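Local coordinates for 4-hydroxybenzoyl-CoA thioesterase (Pseudomonas sp. CBS3, PDB 1LO7), which hydrolyses 4-hydroxybenzoyl-CoA to 4-hydroxybenzoate and coenzyme A, the last step in converting 4-chlorobenzoate to 4-hydroxybenzoate, at residues A[29-34]-A[96-101]; A[83-88]-A[112-117]; A[38-41]-A[45-48]. All coordinates share one frame; numbering follows the deposited sequence. Where two conformers were deposited one is given.

Interaction 1: A[29-34]-A[96-101]; sequences RWLDAA and HSVSRT. With 4CO (4-hydroxyphenacyl coenzyme A), chain B.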
# COMPACT_ATOMS: atom_id res chain seq x y z
N ARG A 29 -1.29 8.69 0.50
CA ARG A 29 -0.10 8.27 1.24
C ARG A 29 0.86 9.45 1.20
O ARG A 29 1.44 9.80 2.21
CB ARG A 29 0.63 7.12 0.51
CG ARG A 29 0.01 5.75 0.68
CD ARG A 29 1.09 4.65 0.62
NE ARG A 29 1.71 4.59 -0.69
CZ ARG A 29 2.92 5.04 -1.00
NH1 ARG A 29 3.68 5.59 -0.08
NH2 ARG A 29 3.40 4.94 -2.26
N TRP A 30 1.00 10.06 0.03
CA TRP A 30 1.93 11.17 -0.08
C TRP A 30 1.48 12.42 0.71
O TRP A 30 2.33 13.16 1.30
CB TRP A 30 2.27 11.48 -1.54
CG TRP A 30 2.84 10.29 -2.24
CD1 TRP A 30 3.68 9.36 -1.71
CD2 TRP A 30 2.59 9.91 -3.59
NE1 TRP A 30 3.97 8.40 -2.66
CE2 TRP A 30 3.30 8.72 -3.82
CE3 TRP A 30 1.80 10.45 -4.61
CZ2 TRP A 30 3.23 8.10 -5.07
CZ3 TRP A 30 1.76 9.85 -5.83
CH2 TRP A 30 2.46 8.67 -6.06
N LEU A 31 0.16 12.67 0.69
CA LEU A 31 -0.39 13.80 1.44
C LEU A 31 -0.10 13.60 2.93
O LEU A 31 0.28 14.50 3.63
CB LEU A 31 -1.91 13.96 1.20
CG LEU A 31 -2.25 15.00 0.12
CD1 LEU A 31 -1.11 15.17 -0.87
CD2 LEU A 31 -3.55 14.64 -0.59
N ASP A 32 -0.26 12.35 3.40
CA ASP A 32 0.01 12.06 4.82
C ASP A 32 1.48 12.29 5.17
O ASP A 32 1.82 12.81 6.26
CB ASP A 32 -0.46 10.66 5.21
CG ASP A 32 -0.54 10.57 6.71
OD1 ASP A 32 -1.25 11.33 7.34
OD2 ASP A 32 0.19 9.61 7.26
N ALA A 33 2.39 11.92 4.24
CA ALA A 33 3.81 12.14 4.53
C ALA A 33 4.09 13.64 4.50
O ALA A 33 4.85 14.19 5.31
CB ALA A 33 4.66 11.43 3.46
N ALA A 34 3.45 14.34 3.54
CA ALA A 34 3.70 15.79 3.46
C ALA A 34 3.14 16.50 4.71
O ALA A 34 3.67 17.48 5.19
CB ALA A 34 3.05 16.39 2.21
N HIS A 96 -2.77 21.05 0.75
CA HIS A 96 -1.66 20.50 0.00
C HIS A 96 -1.88 20.71 -1.50
O HIS A 96 -2.95 20.38 -2.01
CB HIS A 96 -1.49 19.00 0.21
CG HIS A 96 -1.48 18.51 1.61
ND1 HIS A 96 -0.32 18.49 2.35
CD2 HIS A 96 -2.48 17.97 2.34
CE1 HIS A 96 -0.64 17.97 3.52
NE2 HIS A 96 -1.94 17.67 3.56
N SER A 97 -0.89 21.29 -2.18
CA SER A 97 -0.99 21.48 -3.63
C SER A 97 0.09 20.61 -4.27
O SER A 97 1.28 20.73 -3.92
CB SER A 97 -0.83 22.93 -4.01
OG SER A 97 -1.84 23.64 -3.29
N VAL A 98 -0.32 19.73 -5.21
CA VAL A 98 0.61 18.80 -5.87
C VAL A 98 0.77 19.19 -7.34
O VAL A 98 -0.22 19.30 -8.09
CB VAL A 98 0.11 17.34 -5.81
CG1 VAL A 98 1.13 16.39 -6.46
CG2 VAL A 98 -0.20 16.94 -4.36
N SER A 99 2.01 19.37 -7.74
CA SER A 99 2.24 19.74 -9.12
C SER A 99 3.37 18.94 -9.71
O SER A 99 4.14 18.28 -9.02
CB SER A 99 2.59 21.22 -9.25
OG SER A 99 3.77 21.50 -8.54
N ARG A 100 3.46 19.05 -11.01
CA ARG A 100 4.55 18.43 -11.72
C ARG A 100 4.97 19.33 -12.83
O ARG A 100 4.21 20.19 -13.29
CB ARG A 100 4.40 17.01 -12.18
CG ARG A 100 3.19 16.84 -13.01
CD ARG A 100 3.58 16.96 -14.45
NE ARG A 100 3.21 15.85 -15.30
CZ ARG A 100 2.16 15.05 -15.16
NH1 ARG A 100 1.30 15.15 -14.16
NH2 ARG A 100 1.96 14.09 -16.06
N THR A 101 6.20 19.15 -13.25
CA THR A 101 6.68 20.01 -14.31
C THR A 101 6.80 19.32 -15.65
O THR A 101 7.26 18.20 -15.79
CB THR A 101 8.01 20.68 -13.93
OG1 THR A 101 7.86 21.40 -12.73
CG2 THR A 101 8.48 21.64 -15.01
N1A 4CO B . -15.54 18.18 9.30
C2A 4CO B . -14.94 19.26 9.89
N3A 4CO B . -14.45 19.33 11.10
C4A 4CO B . -14.57 18.16 11.77
C5A 4CO B . -15.17 17.00 11.31
C6A 4CO B . -15.67 17.02 10.00
N6A 4CO B . -16.25 15.98 9.44
N7A 4CO B . -15.14 16.00 12.28
C8A 4CO B . -14.54 16.58 13.33
N9A 4CO B . -14.20 17.88 13.08
C1D 4CO B . -13.61 18.85 14.01
C2D 4CO B . -14.61 19.29 15.08
O2D 4CO B . -15.52 20.27 14.58
C3D 4CO B . -13.65 19.91 16.07
O3D 4CO B . -13.07 21.07 15.54
P3D 4CO B . -13.01 22.43 16.35
O7A 4CO B . -14.29 23.08 16.17
O8A 4CO B . -12.72 22.16 17.76
O9A 4CO B . -11.86 23.28 15.72
C4D 4CO B . -12.55 18.85 16.04
O4D 4CO B . -12.67 18.18 14.75
C5D 4CO B . -12.50 17.87 17.18
O5D 4CO B . -13.65 17.02 17.06
P1A 4CO B . -14.53 16.77 18.36
O1A 4CO B . -15.71 16.07 17.83
O2A 4CO B . -14.87 18.00 19.05
O3A 4CO B . -13.74 15.93 19.35
P2A 4CO B . -13.65 14.34 19.55
O4A 4CO B . -12.57 14.12 20.53
O5A 4CO B . -14.92 13.87 20.11
O6A 4CO B . -13.55 13.51 18.13
CBP 4CO B . -12.02 12.28 16.86
CCP 4CO B . -12.37 13.67 17.39
CDP 4CO B . -11.85 11.28 18.02
CEP 4CO B . -10.79 12.35 15.98
CAP 4CO B . -13.22 11.64 16.13
OAP 4CO B . -13.64 12.49 15.06
C9P 4CO B . -12.78 10.40 15.36
O9P 4CO B . -12.40 9.41 15.95
N8P 4CO B . -12.76 10.49 13.91
C7P 4CO B . -12.11 9.33 13.29
C6P 4CO B . -10.61 9.56 13.07
C5P 4CO B . -10.08 8.49 12.11
O5P 4CO B . -10.19 7.29 12.33
N4P 4CO B . -9.41 9.06 10.96
C3P 4CO B . -8.99 8.10 9.95
C2P 4CO B . -7.77 7.33 10.38
S1P 4CO B . -6.60 8.29 11.34
O1B 4CO B . -4.18 7.84 9.19
C1B 4CO B . -4.13 8.02 10.40
C2B 4CO B . -3.18 9.00 10.95
C3B 4CO B . -3.13 9.19 12.35
C4B 4CO B . -2.22 10.10 12.89
C5B 4CO B . -1.35 10.80 12.03
O2B 4CO B . -0.38 11.68 12.56
C6B 4CO B . -1.43 10.62 10.62
C7B 4CO B . -2.35 9.71 10.08
CB 4CO B . -5.04 7.30 11.32
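His96 reaches from its strand to the helical residues Leu31 and Ala34, and its side chain can be followed atom by atom. Its CB lies near the leucine branch, and with CG anti to the carbonyl carbon (chi1 -49°) the imidazole is directed toward the helix. CG and CD2 run under the isobutyl group, His96 CD2 coming to 3.7 Å from Leu31 CG, while Leu31 CB stands 4.2 Å above the ring plane, displaced toward the rim. Beside CG, His96 ND1 is 4.0 Å from Ala34 CB. At the far end His96 CE1 is 3.6 Å from Leu31 O. Both ring nitrogens are buried yet satisfied beyond the helix, ND1 by Thr82 OG1 and NE2 by Glu115 OE1, and these two bonds fix the rotation of the ring. Leu31 is modelled in two conformers, so the contacts of its branch with His96, and the 4.0 Å approach of Leu31 CD1 to Val98 CG2, are provisional; those of Leu31 O and Ala34 CB are firmer.

The next helical residue, Asp32, turns its CB away from the strand and lines the ligand pocket. Its CG is anti to the backbone N (chi1 -163°), and OD1 comes within 3.4 Å of C6B on the hydroxyphenyl ring of the inhibitor. OD1 also forms a salt bridge with Arg117 and OD2 a hydrogen bond with Trp23 NE1 of the second subunit. A leucine here would probably deprive Arg117 of a counter-charge and leave that indole N-H without its acceptor.

The arrangement exemplifies the hot dog fold, in which a long central helix is wrapped by a curved antiparallel sheet. Here the axes of 29-34 and 96-101 pass 10.0 Å apart at 123°, Leu31 also resting on Ala113 of strand 107-123 and Ala34 on Ile80 of strand 77-87.

Interaction 2: A[83-88]-A[112-117]; sequences CIKEWR and RADEIR. With 4CO (4-hydroxyphenacyl coenzyme A), chain B.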
# COMPACT_ATOMS: atom_id res chain seq x y z
N CYS A 83 0.63 23.88 3.65
CA CYS A 83 0.51 24.98 4.61
C CYS A 83 -0.73 24.77 5.45
O CYS A 83 -1.59 23.94 5.16
CB CYS A 83 0.46 26.36 3.95
SG CYS A 83 -1.10 26.64 3.08
N ILE A 84 -0.81 25.52 6.53
CA ILE A 84 -1.95 25.47 7.38
C ILE A 84 -2.78 26.67 6.90
O ILE A 84 -2.33 27.81 6.94
CB ILE A 84 -1.60 25.65 8.83
CG1 ILE A 84 -0.68 24.52 9.27
CG2 ILE A 84 -2.92 25.69 9.66
CD1 ILE A 84 -1.46 23.23 9.50
N LYS A 85 -3.98 26.38 6.43
CA LYS A 85 -4.92 27.35 5.91
C LYS A 85 -5.67 28.04 7.05
O LYS A 85 -5.93 29.24 6.99
CB LYS A 85 -5.89 26.56 5.00
CG LYS A 85 -6.87 27.35 4.13
CD LYS A 85 -8.12 26.56 3.73
CE LYS A 85 -8.98 27.23 2.65
NZ LYS A 85 -10.30 27.68 3.13
N GLU A 86 -6.02 27.29 8.11
CA GLU A 86 -6.76 27.88 9.22
C GLU A 86 -6.65 27.08 10.50
O GLU A 86 -6.67 25.83 10.51
CB GLU A 86 -8.25 27.93 8.76
CG GLU A 86 -9.28 28.40 9.83
CD GLU A 86 -10.71 28.19 9.35
OE1 GLU A 86 -11.66 28.12 10.07
OE2 GLU A 86 -10.80 28.04 8.05
N TRP A 87 -6.50 27.81 11.61
CA TRP A 87 -6.43 27.21 12.96
C TRP A 87 -7.82 27.47 13.55
O TRP A 87 -8.33 28.60 13.59
CB TRP A 87 -5.38 27.85 13.88
CG TRP A 87 -3.94 27.78 13.43
CD1 TRP A 87 -3.19 28.83 13.00
CD2 TRP A 87 -3.08 26.65 13.47
NE1 TRP A 87 -1.93 28.42 12.72
CE2 TRP A 87 -1.82 27.08 13.00
CE3 TRP A 87 -3.25 25.32 13.85
CZ2 TRP A 87 -0.74 26.20 12.90
CZ3 TRP A 87 -2.17 24.44 13.73
CH2 TRP A 87 -0.93 24.89 13.27
N ARG A 88 -8.45 26.41 14.00
CA ARG A 88 -9.76 26.47 14.54
C ARG A 88 -9.63 26.32 16.02
O ARG A 88 -8.90 27.11 16.59
CB ARG A 88 -10.72 25.51 13.85
CG ARG A 88 -10.91 25.93 12.39
CD ARG A 88 -11.71 24.93 11.55
NE ARG A 88 -11.97 25.45 10.20
CZ ARG A 88 -12.69 24.81 9.28
NH1 ARG A 88 -13.25 23.64 9.53
NH2 ARG A 88 -12.86 25.40 8.09
N ARG A 112 -5.04 18.52 -5.59
CA ARG A 112 -5.01 19.38 -4.41
C ARG A 112 -5.92 18.80 -3.35
O ARG A 112 -6.92 18.15 -3.68
CB ARG A 112 -5.46 20.80 -4.77
CG ARG A 112 -5.50 21.71 -3.52
CD ARG A 112 -5.65 23.22 -3.83
NE ARG A 112 -4.45 23.92 -4.35
CZ ARG A 112 -4.36 24.61 -5.52
NH1 ARG A 112 -5.39 24.75 -6.36
NH2 ARG A 112 -3.20 25.19 -5.81
N ALA A 113 -5.59 19.04 -2.07
CA ALA A 113 -6.47 18.54 -1.05
C ALA A 113 -6.43 19.46 0.18
O ALA A 113 -5.36 19.97 0.53
CB ALA A 113 -6.09 17.12 -0.60
N ASP A 114 -7.60 19.66 0.79
CA ASP A 114 -7.72 20.41 2.01
C ASP A 114 -8.09 19.34 3.02
O ASP A 114 -9.19 18.76 2.96
CB ASP A 114 -8.81 21.46 1.99
CG ASP A 114 -8.33 22.68 1.27
OD1 ASP A 114 -7.17 22.88 1.03
OD2 ASP A 114 -9.27 23.50 0.93
N GLU A 115 -7.17 19.07 3.95
CA GLU A 115 -7.38 18.08 4.99
C GLU A 115 -7.71 18.76 6.30
O GLU A 115 -7.08 19.76 6.64
CB GLU A 115 -6.09 17.23 5.24
CG GLU A 115 -5.66 16.39 4.01
CD GLU A 115 -4.44 15.57 4.33
OE1 GLU A 115 -3.55 15.96 5.04
OE2 GLU A 115 -4.41 14.41 3.72
N ILE A 116 -8.66 18.20 7.02
CA ILE A 116 -9.00 18.73 8.32
C ILE A 116 -8.49 17.70 9.32
O ILE A 116 -8.90 16.55 9.28
CB ILE A 116 -10.47 19.03 8.54
CG1 ILE A 116 -10.95 20.02 7.43
CG2 ILE A 116 -10.62 19.60 9.96
CD1 ILE A 116 -12.35 20.61 7.68
N ARG A 117 -7.56 18.10 10.18
CA ARG A 117 -7.01 17.17 11.14
C ARG A 117 -7.08 17.76 12.54
O ARG A 117 -7.45 18.94 12.76
CB ARG A 117 -5.54 16.94 10.78
CG ARG A 117 -5.31 16.07 9.53
CD ARG A 117 -3.85 16.12 9.10
NE ARG A 117 -3.53 15.43 7.84
CZ ARG A 117 -3.05 14.19 7.77
NH1 ARG A 117 -2.86 13.41 8.87
NH2 ARG A 117 -2.76 13.71 6.56
N1A 4CO B . -15.54 18.18 9.30
C2A 4CO B . -14.94 19.26 9.89
N3A 4CO B . -14.45 19.33 11.10
C4A 4CO B . -14.57 18.16 11.77
C5A 4CO B . -15.17 17.00 11.31
C6A 4CO B . -15.67 17.02 10.00
N6A 4CO B . -16.25 15.98 9.44
N7A 4CO B . -15.14 16.00 12.28
C8A 4CO B . -14.54 16.58 13.33
N9A 4CO B . -14.20 17.88 13.08
C1D 4CO B . -13.61 18.85 14.01
C2D 4CO B . -14.61 19.29 15.08
O2D 4CO B . -15.52 20.27 14.58
C3D 4CO B . -13.65 19.91 16.07
O3D 4CO B . -13.07 21.07 15.54
P3D 4CO B . -13.01 22.43 16.35
O7A 4CO B . -14.29 23.08 16.17
O8A 4CO B . -12.72 22.16 17.76
O9A 4CO B . -11.86 23.28 15.72
C4D 4CO B . -12.55 18.85 16.04
O4D 4CO B . -12.67 18.18 14.75
C5D 4CO B . -12.50 17.87 17.18
O5D 4CO B . -13.65 17.02 17.06
P1A 4CO B . -14.53 16.77 18.36
O1A 4CO B . -15.71 16.07 17.83
O2A 4CO B . -14.87 18.00 19.05
O3A 4CO B . -13.74 15.93 19.35
P2A 4CO B . -13.65 14.34 19.55
O4A 4CO B . -12.57 14.12 20.53
O5A 4CO B . -14.92 13.87 20.11
O6A 4CO B . -13.55 13.51 18.13
CBP 4CO B . -12.02 12.28 16.86
CCP 4CO B . -12.37 13.67 17.39
CDP 4CO B . -11.85 11.28 18.02
CEP 4CO B . -10.79 12.35 15.98
CAP 4CO B . -13.22 11.64 16.13
OAP 4CO B . -13.64 12.49 15.06
C9P 4CO B . -12.78 10.40 15.36
O9P 4CO B . -12.40 9.41 15.95
N8P 4CO B . -12.76 10.49 13.91
C7P 4CO B . -12.11 9.33 13.29
C6P 4CO B . -10.61 9.56 13.07
C5P 4CO B . -10.08 8.49 12.11
O5P 4CO B . -10.19 7.29 12.33
N4P 4CO B . -9.41 9.06 10.96
C3P 4CO B . -8.99 8.10 9.95
C2P 4CO B . -7.77 7.33 10.38
S1P 4CO B . -6.60 8.29 11.34
O1B 4CO B . -4.18 7.84 9.19
C1B 4CO B . -4.13 8.02 10.40
C2B 4CO B . -3.18 9.00 10.95
C3B 4CO B . -3.13 9.19 12.35
C4B 4CO B . -2.22 10.10 12.89
C5B 4CO B . -1.35 10.80 12.03
O2B 4CO B . -0.38 11.68 12.56
C6B 4CO B . -1.43 10.62 10.62
C7B 4CO B . -2.35 9.71 10.08
CB 4CO B . -5.04 7.30 11.32
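Arg88 and Ile116 meet beside the coenzyme A portion of the inhibitor, their side chains crossing at about a right angle. Arg88 NH1 lies 3.7 Å from Ile116 CD1, which approaches the guanidinium obliquely. The same methyl is 3.7 Å from C2A of the adenine, so it touches both the arginine and the base, and CG2 of Ile116 adds a looser contact to N3A. The 3'-phosphate meets Arg88 near its root: O9A is 3.1 Å from CB. From there the chain runs extended to NE, carrying the guanidinium away from the phosphate and toward Glu86, where it forms a salt bridge, NE to OE1 at 2.7 Å, although its hydrogen bonds to that carboxylate are weak in geometry.

Further along, Lys85 CE comes to 4.1 Å from Asp114 OD2, but the ammonium is not in contact with the carboxylate. The firm partner of Asp114 is Arg95, a salt bridge to OD1 from the strand that runs between the two segments. Lys85 and Glu86 form a classic beta bulge opposite Val93 on that same strand.

Arg117 makes a separate ligand contact, setting the edge of its guanidinium against the hydroxyphenyl ring, NH1 being 3.6 Å from C6B. Glu115 and Thr59 position it: NE and NH2 grip Glu115 side-on, both 2.8 Å from OE1 and on one face of the carboxylate, while NH1 bonds to Thr59 O.

Ion pairs within each segment thus help to orient the arginines, more firmly for Arg117 than for Arg88. Across the segments there is no hydrogen bond or salt bridge, only van der Waals touch between a guanidinium nitrogen and a methyl, and the more distant opposite charges of Lys85 and Asp114, which probably attract without a direct bond. Ile116 meanwhile supplies a greasy surface for the adenine.

Interaction 3: A[38-41]-A[45-48]; sequences YFIK and PPWR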
# COMPACT_ATOMS: atom_id res chain seq x y z
N TYR A 38 5.55 18.59 7.23
CA TYR A 38 5.32 20.01 7.54
C TYR A 38 5.61 20.24 9.01
O TYR A 38 6.37 21.11 9.37
CB TYR A 38 3.84 20.35 7.28
CG TYR A 38 3.44 21.72 7.74
CD1 TYR A 38 3.63 22.84 6.92
CD2 TYR A 38 2.85 21.89 8.99
CE1 TYR A 38 3.25 24.11 7.34
CE2 TYR A 38 2.46 23.15 9.44
CZ TYR A 38 2.67 24.26 8.61
OH TYR A 38 2.27 25.48 9.09
N PHE A 39 5.01 19.43 9.88
CA PHE A 39 5.24 19.62 11.29
C PHE A 39 6.71 19.39 11.68
O PHE A 39 7.24 20.15 12.51
CB PHE A 39 4.31 18.69 12.11
CG PHE A 39 2.87 19.13 11.98
CD1 PHE A 39 2.52 20.41 12.40
CD2 PHE A 39 1.87 18.31 11.44
CE1 PHE A 39 1.21 20.88 12.30
CE2 PHE A 39 0.55 18.77 11.32
CZ PHE A 39 0.22 20.05 11.76
N ILE A 40 7.36 18.33 11.11
CA ILE A 40 8.76 18.05 11.45
C ILE A 40 9.65 19.24 11.04
O ILE A 40 10.54 19.68 11.81
CB ILE A 40 9.27 16.75 10.83
CG1 ILE A 40 8.61 15.53 11.47
CG2 ILE A 40 10.80 16.64 10.87
CD1 ILE A 40 9.03 15.25 12.92
N LYS A 41 9.38 19.75 9.85
CA LYS A 41 10.17 20.86 9.37
C LYS A 41 9.90 22.09 10.18
O LYS A 41 10.77 22.95 10.31
CB LYS A 41 9.98 21.08 7.88
CG LYS A 41 10.57 19.92 7.06
CD LYS A 41 12.10 19.86 7.13
CE LYS A 41 12.74 18.89 6.14
NZ LYS A 41 12.12 17.58 6.26
N PRO A 45 8.52 17.78 17.56
CA PRO A 45 9.24 16.52 17.69
C PRO A 45 8.44 15.40 17.00
O PRO A 45 7.26 15.56 16.72
CB PRO A 45 9.24 16.27 19.22
CG PRO A 45 8.71 17.52 19.91
CD PRO A 45 7.92 18.23 18.83
N PRO A 46 9.04 14.26 16.77
CA PRO A 46 8.33 13.14 16.18
C PRO A 46 7.26 12.65 17.14
O PRO A 46 7.43 12.76 18.37
CB PRO A 46 9.37 12.02 15.99
CG PRO A 46 10.70 12.59 16.46
CD PRO A 46 10.50 14.04 16.87
N TRP A 47 6.19 12.08 16.59
CA TRP A 47 5.13 11.62 17.46
C TRP A 47 5.63 10.62 18.54
O TRP A 47 5.12 10.57 19.66
CB TRP A 47 3.97 11.01 16.69
CG TRP A 47 3.49 11.87 15.55
CD1 TRP A 47 3.19 11.41 14.30
CD2 TRP A 47 3.26 13.29 15.54
NE1 TRP A 47 2.78 12.43 13.50
CE2 TRP A 47 2.78 13.61 14.23
CE3 TRP A 47 3.37 14.31 16.52
CZ2 TRP A 47 2.43 14.90 13.86
CZ3 TRP A 47 3.01 15.60 16.14
CH2 TRP A 47 2.54 15.87 14.82
N ARG A 48 6.65 9.79 18.22
CA ARG A 48 7.19 8.82 19.16
C ARG A 48 7.60 9.51 20.45
O ARG A 48 7.52 8.97 21.54
CB ARG A 48 8.43 8.23 18.45
CG ARG A 48 8.99 6.94 18.96
CD ARG A 48 10.26 6.64 18.17
NE ARG A 48 9.97 6.21 16.79
CZ ARG A 48 10.27 6.95 15.74
NH1 ARG A 48 10.86 8.15 15.86
NH2 ARG A 48 9.99 6.46 14.53
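Ile40 swings CG1 anti to its carbonyl carbon (chi1 -69°), and a second turn at chi2 (-70°) brings CD1 across to Pro46, while Trp47, with chi1 at -49°, lays its indole back toward Phe39. The isoleucine methyl CD1 lies against the CA side of the Pro46 ring, 3.9 Å from Pro46 CA, with Pro46 CD farther at 4.4 Å. It also lies 4.1 Å from the carbonyl carbon of Pro45, and so rests on the peptide that joins the two prolines.

The aromatic half of the contact is a looser touch. Phe39 CD2 meets Trp47 CZ2 at 4.2 Å, arriving at the rim of the indole close to its plane, whereas the tryptophan atom lies obliquely to the phenyl ring. Phe39 is held from elsewhere too, edge-to-face with Phe119.

The contact closes a short connection between helices 25-41 and 47-54. Pro46 occupies the N-cap position of the second. Trp47 binds substrate, and its side chain touches a bound inhibitor, so the start of helix 47-54 carries a substrate-binding residue. Helix 25-41 thereby ends against the beginning of helix 47-54. Tyr38 packs on strand 77-87, and Phe13 of the third subunit meets the indole of Trp47 edge-to-face, placing this corner at a subunit interface.

How the interactions relate
From the N terminus, helix 25-41 first supplies 29-34, whose partner 96-101 comes much later; interaction 1 therefore closes a long loop. Within that loop the same helix ends at 38-41, and after three intervening residues 45-48 closes the short turn of interaction 3, which is nested inside interaction 1. Interaction 2 opens only afterwards, at 83-88, and closes at 112-117, past the end of interaction 1, so the two cross. Their strands belong to one sheet, 91-101 lying between 77-87 and 107-123. Interaction 1 seats the helix on this sheet, interaction 2 joins the two strands on either side of 91-101, and interaction 3 joins the helix to its successor.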